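Local coordinates for protein N-terminal acetyltransferase B complex subunit MDM20 (Candida albicans, PDB 5K04) that probably serves as the non-catalytic auxiliary subunit of the NatB N-terminal acetyltransferase complex, which acetylates protein N termini from acetyl-coenzyme A, at residues E230-H233 / A234-K238; F245-F248 / D249-K252; I261-S264 / F265-D269. One frame throughout, in Å; residues are numbered along the deposited sequence.

Contact 1 of 3, residues E230-H233 / A234-K238; sequences EALH and AYTEK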
ATOM      1  N   GLU A 230       3.550  37.725 -15.745  1.00 60.76           N
ATOM      2  CA  GLU A 230       4.602  38.590 -15.229  1.00 59.55           C
ATOM      3  C   GLU A 230       4.995  38.160 -13.821  1.00 55.68           C
ATOM      4  O   GLU A 230       6.176  37.928 -13.536  1.00 48.98           O
ATOM      5  CB  GLU A 230       4.149  40.047 -15.254  1.00 59.57           C
ATOM      6  CG  GLU A 230       4.050  40.652 -16.650  1.00 68.34           C
ATOM      7  CD  GLU A 230       5.394  41.116 -17.204  1.00 77.55           C
ATOM      8  OE1 GLU A 230       6.410  41.039 -16.481  1.00 78.58           O
ATOM      9  OE2 GLU A 230       5.434  41.571 -18.369  1.00 83.27           O
ATOM     10  N   ALA A 231       4.002  37.996 -12.937  1.00 51.98           N
ATOM     11  CA  ALA A 231       4.302  37.682 -11.546  1.00 49.27           C
ATOM     12  C   ALA A 231       4.978  36.324 -11.411  1.00 42.53           C
ATOM     13  O   ALA A 231       5.788  36.119 -10.501  1.00 40.15           O
ATOM     14  CB  ALA A 231       3.021  37.726 -10.704  1.00 42.91           C
ATOM     15  N   LEU A 232       4.650  35.389 -12.292  1.00 41.86           N
ATOM     16  CA  LEU A 232       5.179  34.039 -12.173  1.00 45.00           C
ATOM     17  C   LEU A 232       6.580  33.937 -12.746  1.00 44.64           C
ATOM     18  O   LEU A 232       7.407  33.189 -12.219  1.00 32.82           O
ATOM     19  CB  LEU A 232       4.253  33.073 -12.891  1.00 45.64           C
ATOM     20  CG  LEU A 232       4.702  31.636 -13.065  1.00 47.78           C
ATOM     21  CD1 LEU A 232       4.782  30.923 -11.719  1.00 38.01           C
ATOM     22  CD2 LEU A 232       3.735  30.946 -14.003  1.00 38.12           C
ATOM     23  N   HIS A 233       6.844  34.674 -13.830  1.00 44.21           N
ATOM     24  CA  HIS A 233       8.168  34.689 -14.431  1.00 46.13           C
ATOM     25  C   HIS A 233       9.169  35.303 -13.470  1.00 52.31           C
ATOM     26  O   HIS A 233      10.258  34.757 -13.248  1.00 49.02           O
ATOM     27  CB  HIS A 233       8.140  35.468 -15.748  1.00 46.18           C
ATOM     28  CG  HIS A 233       9.405  35.343 -16.542  1.00 57.31           C
ATOM     29  ND1 HIS A 233       9.844  34.139 -17.057  1.00 55.53           N
ATOM     30  CD2 HIS A 233      10.336  36.263 -16.886  1.00 57.47           C
ATOM     31  CE1 HIS A 233      10.984  34.329 -17.693  1.00 60.49           C
ATOM     32  NE2 HIS A 233      11.306  35.609 -17.602  1.00 59.35           N
ATOM     33  N   ALA A 234       8.787  36.426 -12.863  1.00 55.47           N
ATOM     34  CA  ALA A 234       9.583  37.031 -11.803  1.00 53.48           C
ATOM     35  C   ALA A 234       9.775  36.066 -10.641  1.00 45.53           C
ATOM     36  O   ALA A 234      10.892  35.897 -10.140  1.00 41.43           O
ATOM     37  CB  ALA A 234       8.918  38.327 -11.330  1.00 44.83           C
ATOM     38  N   TYR A 235       8.698  35.414 -10.200  1.00 50.77           N
ATOM     39  CA  TYR A 235       8.803  34.542  -9.030  1.00 51.02           C
ATOM     40  C   TYR A 235       9.683  33.327  -9.328  1.00 49.67           C
ATOM     41  O   TYR A 235      10.643  33.052  -8.596  1.00 41.78           O
ATOM     42  CB  TYR A 235       7.404  34.125  -8.553  1.00 43.84           C
ATOM     43  CG  TYR A 235       7.387  33.347  -7.239  1.00 43.62           C
ATOM     44  CD1 TYR A 235       7.618  33.985  -6.020  1.00 43.85           C
ATOM     45  CD2 TYR A 235       7.120  31.976  -7.213  1.00 37.50           C
ATOM     46  CE1 TYR A 235       7.610  33.271  -4.805  1.00 42.08           C
ATOM     47  CE2 TYR A 235       7.101  31.258  -6.001  1.00 43.84           C
ATOM     48  CZ  TYR A 235       7.357  31.918  -4.808  1.00 41.76           C
ATOM     49  OH  TYR A 235       7.351  31.233  -3.622  1.00 36.68           O
ATOM     50  N   THR A 236       9.398  32.612 -10.424  1.00 56.12           N
ATOM     51  CA  THR A 236      10.196  31.437 -10.770  1.00 51.94           C
ATOM     52  C   THR A 236      11.661  31.803 -10.995  1.00 48.29           C
ATOM     53  O   THR A 236      12.561  31.093 -10.528  1.00 36.88           O
ATOM     54  CB  THR A 236       9.618  30.734 -12.005  1.00 44.44           C
ATOM     55  OG1 THR A 236       9.550  31.637 -13.118  1.00 33.52           O
ATOM     56  CG2 THR A 236       8.231  30.195 -11.706  1.00 37.83           C
ATOM     57  N   GLU A 237      11.918  32.913 -11.696  1.00 49.91           N
ATOM     58  CA  GLU A 237      13.296  33.351 -11.910  1.00 55.74           C
ATOM     59  C   GLU A 237      14.032  33.539 -10.584  1.00 55.26           C
ATOM     60  O   GLU A 237      15.201  33.153 -10.455  1.00 50.09           O
ATOM     61  CB  GLU A 237      13.322  34.645 -12.737  1.00 55.82           C
ATOM     62  CG  GLU A 237      14.713  35.188 -13.018  1.00 65.66           C
ATOM     63  CD  GLU A 237      14.791  36.044 -14.274  1.00 64.42           C
ATOM     64  OE1 GLU A 237      15.391  37.130 -14.209  1.00 68.09           O
ATOM     65  OE2 GLU A 237      14.267  35.624 -15.325  1.00 66.68           O
ATOM     66  N   LYS A 238      13.352  34.099  -9.578  1.00 59.21           N
ATOM     67  CA  LYS A 238      13.949  34.210  -8.250  1.00 58.85           C
ATOM     68  C   LYS A 238      14.335  32.836  -7.706  1.00 51.60           C
ATOM     69  O   LYS A 238      15.472  32.628  -7.262  1.00 37.46           O
ATOM     70  CB  LYS A 238      12.987  34.920  -7.292  1.00 56.29           C
ATOM     71  CG  LYS A 238      13.563  35.150  -5.900  1.00 67.30           C
ATOM     72  CD  LYS A 238      12.490  35.512  -4.860  1.00 79.19           C
ATOM     73  CE  LYS A 238      11.625  34.300  -4.451  1.00 78.40           C
ATOM     74  NZ  LYS A 238      11.040  34.421  -3.065  1.00 75.89           N
TER

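Contact 2 of 3, residues F245-F248 / D249-K252; sequences FDDF and DTWK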
ATOM      1  N   PHE A 245      17.089  26.484  -6.423  1.00 65.39           N
ATOM      2  CA  PHE A 245      16.056  25.470  -6.341  1.00 62.09           C
ATOM      3  C   PHE A 245      16.292  24.362  -7.371  1.00 66.14           C
ATOM      4  O   PHE A 245      16.338  23.180  -7.012  1.00 78.31           O
ATOM      5  CB  PHE A 245      14.686  26.132  -6.491  1.00 53.37           C
ATOM      6  CG  PHE A 245      13.554  25.232  -6.136  1.00 43.97           C
ATOM      7  CD1 PHE A 245      13.766  24.125  -5.331  1.00 41.98           C
ATOM      8  CD2 PHE A 245      12.284  25.463  -6.643  1.00 35.90           C
ATOM      9  CE1 PHE A 245      12.735  23.272  -5.020  1.00 43.53           C
ATOM     10  CE2 PHE A 245      11.247  24.621  -6.335  1.00 37.02           C
ATOM     11  CZ  PHE A 245      11.474  23.514  -5.523  1.00 41.54           C
ATOM     12  N   ASP A 246      16.503  24.725  -8.637  1.00 58.44           N
ATOM     13  CA  ASP A 246      16.833  23.773  -9.723  1.00 49.55           C
ATOM     14  C   ASP A 246      15.757  22.696  -9.861  1.00 43.76           C
ATOM     15  O   ASP A 246      15.994  21.502  -9.664  1.00 34.83           O
ATOM     16  CB  ASP A 246      18.205  23.126  -9.541  1.00 44.97           C
ATOM     17  CG  ASP A 246      18.605  22.252 -10.751  1.00 50.97           C
ATOM     18  OD1 ASP A 246      17.984  22.374 -11.827  1.00 46.40           O
ATOM     19  OD2 ASP A 246      19.536  21.429 -10.623  1.00 45.64           O
ATOM     20  N   ASP A 247      14.566  23.156 -10.236  1.00 50.79           N
ATOM     21  CA  ASP A 247      13.336  22.373 -10.194  1.00 42.01           C
ATOM     22  C   ASP A 247      12.702  22.378 -11.582  1.00 47.21           C
ATOM     23  O   ASP A 247      12.334  23.442 -12.096  1.00 33.86           O
ATOM     24  CB  ASP A 247      12.398  22.973  -9.149  1.00 36.77           C
ATOM     25  CG  ASP A 247      11.213  22.116  -8.871  1.00 36.25           C
ATOM     26  OD1 ASP A 247      11.386  21.040  -8.256  1.00 29.76           O
ATOM     27  OD2 ASP A 247      10.101  22.553  -9.233  1.00 27.91           O
ATOM     28  N   PHE A 248      12.579  21.192 -12.189  1.00 48.39           N
ATOM     29  CA  PHE A 248      12.161  21.129 -13.588  1.00 47.30           C
ATOM     30  C   PHE A 248      10.785  21.761 -13.794  1.00 40.77           C
ATOM     31  O   PHE A 248      10.597  22.563 -14.712  1.00 36.24           O
ATOM     32  CB  PHE A 248      12.167  19.689 -14.086  1.00 38.09           C
ATOM     33  CG  PHE A 248      12.053  19.574 -15.581  1.00 41.01           C
ATOM     34  CD1 PHE A 248      13.018  20.140 -16.404  1.00 42.63           C
ATOM     35  CD2 PHE A 248      10.994  18.905 -16.167  1.00 47.01           C
ATOM     36  CE1 PHE A 248      12.927  20.038 -17.789  1.00 44.27           C
ATOM     37  CE2 PHE A 248      10.896  18.798 -17.559  1.00 46.23           C
ATOM     38  CZ  PHE A 248      11.859  19.367 -18.367  1.00 44.66           C
ATOM     39  N   ASP A 249       9.812  21.407 -12.949  1.00 45.85           N
ATOM     40  CA  ASP A 249       8.484  22.003 -13.055  1.00 41.73           C
ATOM     41  C   ASP A 249       8.555  23.526 -12.974  1.00 39.03           C
ATOM     42  O   ASP A 249       7.840  24.231 -13.695  1.00 35.01           O
ATOM     43  CB  ASP A 249       7.576  21.441 -11.961  1.00 39.68           C
ATOM     44  CG  ASP A 249       7.207  19.981 -12.189  1.00 38.67           C
ATOM     45  OD1 ASP A 249       7.633  19.405 -13.209  1.00 34.24           O
ATOM     46  OD2 ASP A 249       6.482  19.410 -11.347  1.00 30.25           O
ATOM     47  N   THR A 250       9.441  24.050 -12.123  1.00 47.34           N
ATOM     48  CA  THR A 250       9.602  25.494 -12.002  1.00 46.08           C
ATOM     49  C   THR A 250      10.304  26.086 -13.223  1.00 43.58           C
ATOM     50  O   THR A 250      10.015  27.229 -13.609  1.00 37.74           O
ATOM     51  CB  THR A 250      10.370  25.825 -10.716  1.00 46.19           C
ATOM     52  OG1 THR A 250       9.728  25.186  -9.600  1.00 32.26           O
ATOM     53  CG2 THR A 250      10.407  27.345 -10.483  1.00 41.65           C
ATOM     54  N   TRP A 251      11.205  25.323 -13.855  1.00 50.14           N
ATOM     55  CA  TRP A 251      11.841  25.781 -15.088  1.00 49.59           C
ATOM     56  C   TRP A 251      10.820  25.903 -16.208  1.00 44.32           C
ATOM     57  O   TRP A 251      10.843  26.873 -16.979  1.00 39.57           O
ATOM     58  CB  TRP A 251      12.957  24.825 -15.517  1.00 48.79           C
ATOM     59  CG  TRP A 251      14.310  24.993 -14.830  1.00 52.70           C
ATOM     60  CD1 TRP A 251      14.907  24.113 -13.962  1.00 55.65           C
ATOM     61  CD2 TRP A 251      15.238  26.076 -14.993  1.00 53.86           C
ATOM     62  NE1 TRP A 251      16.137  24.586 -13.574  1.00 53.29           N
ATOM     63  CE2 TRP A 251      16.360  25.792 -14.188  1.00 57.19           C
ATOM     64  CE3 TRP A 251      15.222  27.265 -15.727  1.00 53.15           C
ATOM     65  CZ2 TRP A 251      17.455  26.650 -14.105  1.00 56.57           C
ATOM     66  CZ3 TRP A 251      16.306  28.112 -15.642  1.00 59.97           C
ATOM     67  CH2 TRP A 251      17.409  27.800 -14.837  1.00 59.15           C
ATOM     68  N   LYS A 252       9.919  24.928 -16.311  1.00 46.11           N
ATOM     69  CA  LYS A 252       8.927  24.948 -17.380  1.00 48.86           C
ATOM     70  C   LYS A 252       7.994  26.140 -17.236  1.00 47.23           C
ATOM     71  O   LYS A 252       7.684  26.817 -18.225  1.00 41.03           O
ATOM     72  CB  LYS A 252       8.141  23.639 -17.385  1.00 47.91           C
ATOM     73  CG  LYS A 252       8.980  22.423 -17.787  1.00 54.92           C
ATOM     74  CD  LYS A 252       8.337  21.097 -17.341  1.00 59.26           C
ATOM     75  CE  LYS A 252       7.083  20.771 -18.131  1.00 62.22           C
ATOM     76  NZ  LYS A 252       6.465  19.512 -17.653  1.00 62.55           N
TER

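Contact 3 of 3, residues I261-S264 / F265-D269; sequences IGKS and FEELD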
ATOM      1  N   ILE A 261       4.923  36.771 -21.653  1.00 62.81           N
ATOM      2  CA  ILE A 261       5.147  38.198 -21.439  1.00 60.05           C
ATOM      3  C   ILE A 261       6.020  38.789 -22.546  1.00 64.33           C
ATOM      4  O   ILE A 261       6.466  39.938 -22.446  1.00 55.14           O
ATOM      5  CB  ILE A 261       5.760  38.472 -20.049  1.00 60.71           C
ATOM      6  CG1 ILE A 261       7.191  37.961 -19.957  1.00 57.74           C
ATOM      7  CG2 ILE A 261       4.903  37.866 -18.929  1.00 51.14           C
ATOM      8  CD1 ILE A 261       7.833  38.286 -18.618  1.00 55.91           C
ATOM      9  N   GLY A 262       6.272  38.012 -23.606  1.00 68.49           N
ATOM     10  CA  GLY A 262       6.903  38.525 -24.811  1.00 69.09           C
ATOM     11  C   GLY A 262       8.399  38.323 -24.938  1.00 65.50           C
ATOM     12  O   GLY A 262       9.009  38.912 -25.839  1.00 54.80           O
ATOM     13  N   LYS A 263       9.011  37.517 -24.074  1.00 66.76           N
ATOM     14  CA  LYS A 263      10.449  37.305 -24.154  1.00 58.18           C
ATOM     15  C   LYS A 263      10.795  36.508 -25.402  1.00 59.35           C
ATOM     16  O   LYS A 263      10.052  35.611 -25.813  1.00 55.77           O
ATOM     17  CB  LYS A 263      10.958  36.575 -22.911  1.00 53.08           C
ATOM     18  CG  LYS A 263      10.692  37.309 -21.611  1.00 59.68           C
ATOM     19  CD  LYS A 263      11.687  38.432 -21.383  1.00 75.78           C
ATOM     20  CE  LYS A 263      11.492  39.053 -20.003  1.00 85.99           C
ATOM     21  NZ  LYS A 263      12.644  39.910 -19.620  1.00 94.11           N
ATOM     22  N   SER A 264      11.931  36.842 -26.012  1.00 69.53           N
ATOM     23  CA  SER A 264      12.387  36.095 -27.175  1.00 71.00           C
ATOM     24  C   SER A 264      12.984  34.751 -26.759  1.00 66.09           C
ATOM     25  O   SER A 264      13.358  34.534 -25.604  1.00 52.07           O
ATOM     26  CB  SER A 264      13.421  36.895 -27.967  1.00 64.30           C
ATOM     27  OG  SER A 264      14.576  37.122 -27.185  1.00 58.21           O
ATOM     28  N   PHE A 265      13.063  33.839 -27.732  1.00 75.13           N
ATOM     29  CA  PHE A 265      13.758  32.577 -27.509  1.00 70.97           C
ATOM     30  C   PHE A 265      15.184  32.828 -27.037  1.00 69.12           C
ATOM     31  O   PHE A 265      15.635  32.254 -26.039  1.00 58.61           O
ATOM     32  CB  PHE A 265      13.747  31.740 -28.792  1.00 66.75           C
ATOM     33  CG  PHE A 265      14.639  30.530 -28.739  1.00 69.84           C
ATOM     34  CD1 PHE A 265      14.169  29.328 -28.232  1.00 70.93           C
ATOM     35  CD2 PHE A 265      15.948  30.589 -29.201  1.00 73.20           C
ATOM     36  CE1 PHE A 265      14.987  28.204 -28.184  1.00 68.90           C
ATOM     37  CE2 PHE A 265      16.771  29.471 -29.150  1.00 74.00           C
ATOM     38  CZ  PHE A 265      16.288  28.280 -28.637  1.00 69.96           C
ATOM     39  N   GLU A 266      15.898  33.717 -27.738  1.00 71.02           N
ATOM     40  CA  GLU A 266      17.285  34.021 -27.402  1.00 66.12           C
ATOM     41  C   GLU A 266      17.409  34.577 -25.985  1.00 68.49           C
ATOM     42  O   GLU A 266      18.365  34.256 -25.268  1.00 60.30           O
ATOM     43  CB  GLU A 266      17.865  35.015 -28.416  1.00 64.72           C
ATOM     44  CG  GLU A 266      18.038  34.472 -29.841  1.00 73.84           C
ATOM     45  CD  GLU A 266      16.724  34.331 -30.603  1.00 81.86           C
ATOM     46  OE1 GLU A 266      15.714  34.924 -30.175  1.00 80.51           O
ATOM     47  OE2 GLU A 266      16.703  33.625 -31.637  1.00 95.29           O
ATOM     48  N   GLU A 267      16.472  35.446 -25.582  1.00 68.87           N
ATOM     49  CA  GLU A 267      16.504  36.000 -24.231  1.00 72.43           C
ATOM     50  C   GLU A 267      16.470  34.896 -23.183  1.00 66.64           C
ATOM     51  O   GLU A 267      17.192  34.959 -22.181  1.00 64.15           O
ATOM     52  CB  GLU A 267      15.328  36.957 -24.034  1.00 76.85           C
ATOM     53  CG  GLU A 267      15.718  38.369 -23.662  1.00 85.72           C
ATOM     54  CD  GLU A 267      14.523  39.301 -23.617  1.00 90.77           C
ATOM     55  OE1 GLU A 267      14.280  39.897 -22.546  1.00 92.10           O
ATOM     56  OE2 GLU A 267      13.824  39.425 -24.647  1.00 88.47           O
ATOM     57  N   LEU A 268      15.643  33.870 -23.401  1.00 62.67           N
ATOM     58  CA  LEU A 268      15.557  32.771 -22.444  1.00 59.37           C
ATOM     59  C   LEU A 268      16.800  31.888 -22.511  1.00 57.89           C
ATOM     60  O   LEU A 268      17.440  31.623 -21.488  1.00 54.93           O
ATOM     61  CB  LEU A 268      14.281  31.961 -22.701  1.00 55.89           C
ATOM     62  CG  LEU A 268      12.975  32.723 -22.414  1.00 59.86           C
ATOM     63  CD1 LEU A 268      11.748  31.841 -22.584  1.00 62.20           C
ATOM     64  CD2 LEU A 268      12.999  33.321 -21.014  1.00 58.66           C
ATOM     65  N   ASP A 269      17.173  31.468 -23.723  1.00 60.19           N
ATOM     66  CA  ASP A 269      18.274  30.524 -23.917  1.00 61.81           C
ATOM     67  C   ASP A 269      19.609  31.076 -23.418  1.00 61.65           C
ATOM     68  O   ASP A 269      20.456  30.309 -22.949  1.00 51.49           O
ATOM     69  CB  ASP A 269      18.356  30.156 -25.403  1.00 55.23           C
ATOM     70  CG  ASP A 269      19.422  29.100 -25.704  1.00 57.41           C
ATOM     71  OD1 ASP A 269      19.322  27.966 -25.205  1.00 50.60           O
ATOM     72  OD2 ASP A 269      20.349  29.404 -26.486  1.00 56.48           O
TER

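Contact 1 of 3, residues E230-H233 / A234-K238
L232 and T236 touch one turn apart on the same helix. The carbonyl oxygen L232 O takes two hydrogen bonds. T236 N reaches L232 O at 2.7 Å, with an N-H...O angle of 171°. The hydroxyl T236 OG1 donates to L232 O at 2.8 Å. The two donors come from opposite faces of the carbonyl plane. The hydroxyl lies between the backbone N and the carbonyl carbon of T236 (chi1 57°), and this turns it back onto the preceding turn. Its methyl is then left for packing: T236 CG2 meets L232 CD1 at 3.5 Å. The buried hydroxyl is thus satisfied within its own helix.

H233 and E237 form the neighbouring i, i+4 pair. E237 N binds H233 O at 2.9 Å. One turn earlier, A234 N bonds to E230 O at 3.1 Å and continues the helical ladder. The side chains of H233 and E237 approach more loosely, with H233 NE2 3.7 Å from E237 OE2 and the ring and carboxylate planes 73° apart. That carboxylate is held instead by W254, whose NE1 bonds to E237 OE2. The W254 ring also stacks on H233, and H233 ND1 has a weak hydrogen bond to S257. W254 and S257, both on helix 248-260, thus contact the two side chains.

Further out, L232 and T236 pack on M220 of helix 213-225, and Y235 sets its ring edge-to-face with Y219. The arrangement is an alpha-helix packed against helices 213-225 and 248-260, consistent with the TPR-like helical arrays of this family's clan.

Contact 2 of 3, residues F245-F248 / D249-K252
An aspartate N-cap opens helix 248-260, and D247 and T250 make its side-chain bonds. D247 OD2 accepts from the hydroxyl T250 OG1 at 2.7 Å. The hydroxyl comes to the anti side of the carboxylate, 22° out of its plane. The same oxygen, D247 OD2, takes a weak capping bond from T250 N at 3.3 Å. One carboxylate oxygen therefore accepts from both donors of T250, weakly from the amide. T250 OG1 points away from its own carbonyl carbon and lies beside its backbone N (chi1 -53°), so both donors face the cap. The F245 ring flanks this group, with F245 CE2 3.6 Å from T250 OG1 and D247 CB over one face of the F245 ring, toward its rim.

The first turn is closed by W251 N, which bonds to D247 O at 2.8 Å. Its indole lies back along the entering loop. W251 NE1 makes a weak but fairly straight bond to D246 OD1 at 3.4 Å. The oxygen sits at the ring edge, in the ring plane, while the carboxylate plane stands 80° from it. D246 OD1 also has a weak bond from N278.

This helix start is part of the interface with the NAT3 subunit of NatB. D247 OD1 accepts from I4 N of the NAT3 chain, and D249 OD2 makes a salt bridge to K5 of the NAT3 chain. The two carboxylates of the turn thus both face the partner subunit.

One turn apart on the helix, F248 meets K252. The lysine CG lies over one face of the F248 ring in a CH-pi contact, 4.3 Å from the ring centroid. K252 CD comes to 3.4 Å from F248 CE2, above the same face and near the rim.

Contact 3 of 3, residues I261-S264 / F265-D269
S264 OG accepts from E267 N at 3.0 Å. This is the N-cap bond of the short helix 265-269. The return bond runs from S264 N to E267 OE2 at 3.5 Å. It is weak but almost straight, with an N-H...O angle of 176°. Together the two bonds make a capping box. S264 OG stands between its own backbone N and carbonyl carbon (chi1 63°), which turns it over the open end of the helix. The same oxygen rests against E267 CB.

The E267 carboxylate has a different neighbour for each oxygen. While OE2 faces the S264 backbone, OE1 faces K263. K263 NZ and E267 OE1 form a salt bridge at 3.4 Å, weak as a hydrogen bond. The two side chains cross at about a right angle, and the lysine chain bends at chi2 to lie by the carboxylate. K263 CD is 3.2 Å from E267 OE1, closer than K263 NZ. These residues lie toward the surface.

The loop before the cap ends the preceding helix 248-260 with a Schellman motif. G262 is its C-prime residue and has a positive phi, as that position in the motif requires. The chain then turns directly into the new cap. K263 O is fixed from outside by a hydrogen bond with the hydroxyl of Y290.

On the inner side, L268 is buried between W254 and I255 of helix 248-260 and L286 of helix 277-289. F265 makes a cation-pi contact with R292. The helix itself starts with L268 N bonding to S264 O at 3.2 Å.

In the fold
From the N-terminal side, contact 1 lies within helix 229-242. The chain then turns through the loop that contact 2 closes at the start of helix 248-260. Contact 3 closes the next turn, from the end of that helix into helix 265-269. The three follow in series; none nests or crosses. Contacts 1 and 2 meet through the methyls of T236 and T250, where helices 229-242 and 248-260 pack. I261 and L268 of contact 3 pack on H233 of contact 1. Contacts 2 and 3 do not touch, their nearest atoms about 7 Å apart. Contact 2 faces the NAT3 subunit, whereas no other chain of the assembly touches contacts 1 and 3.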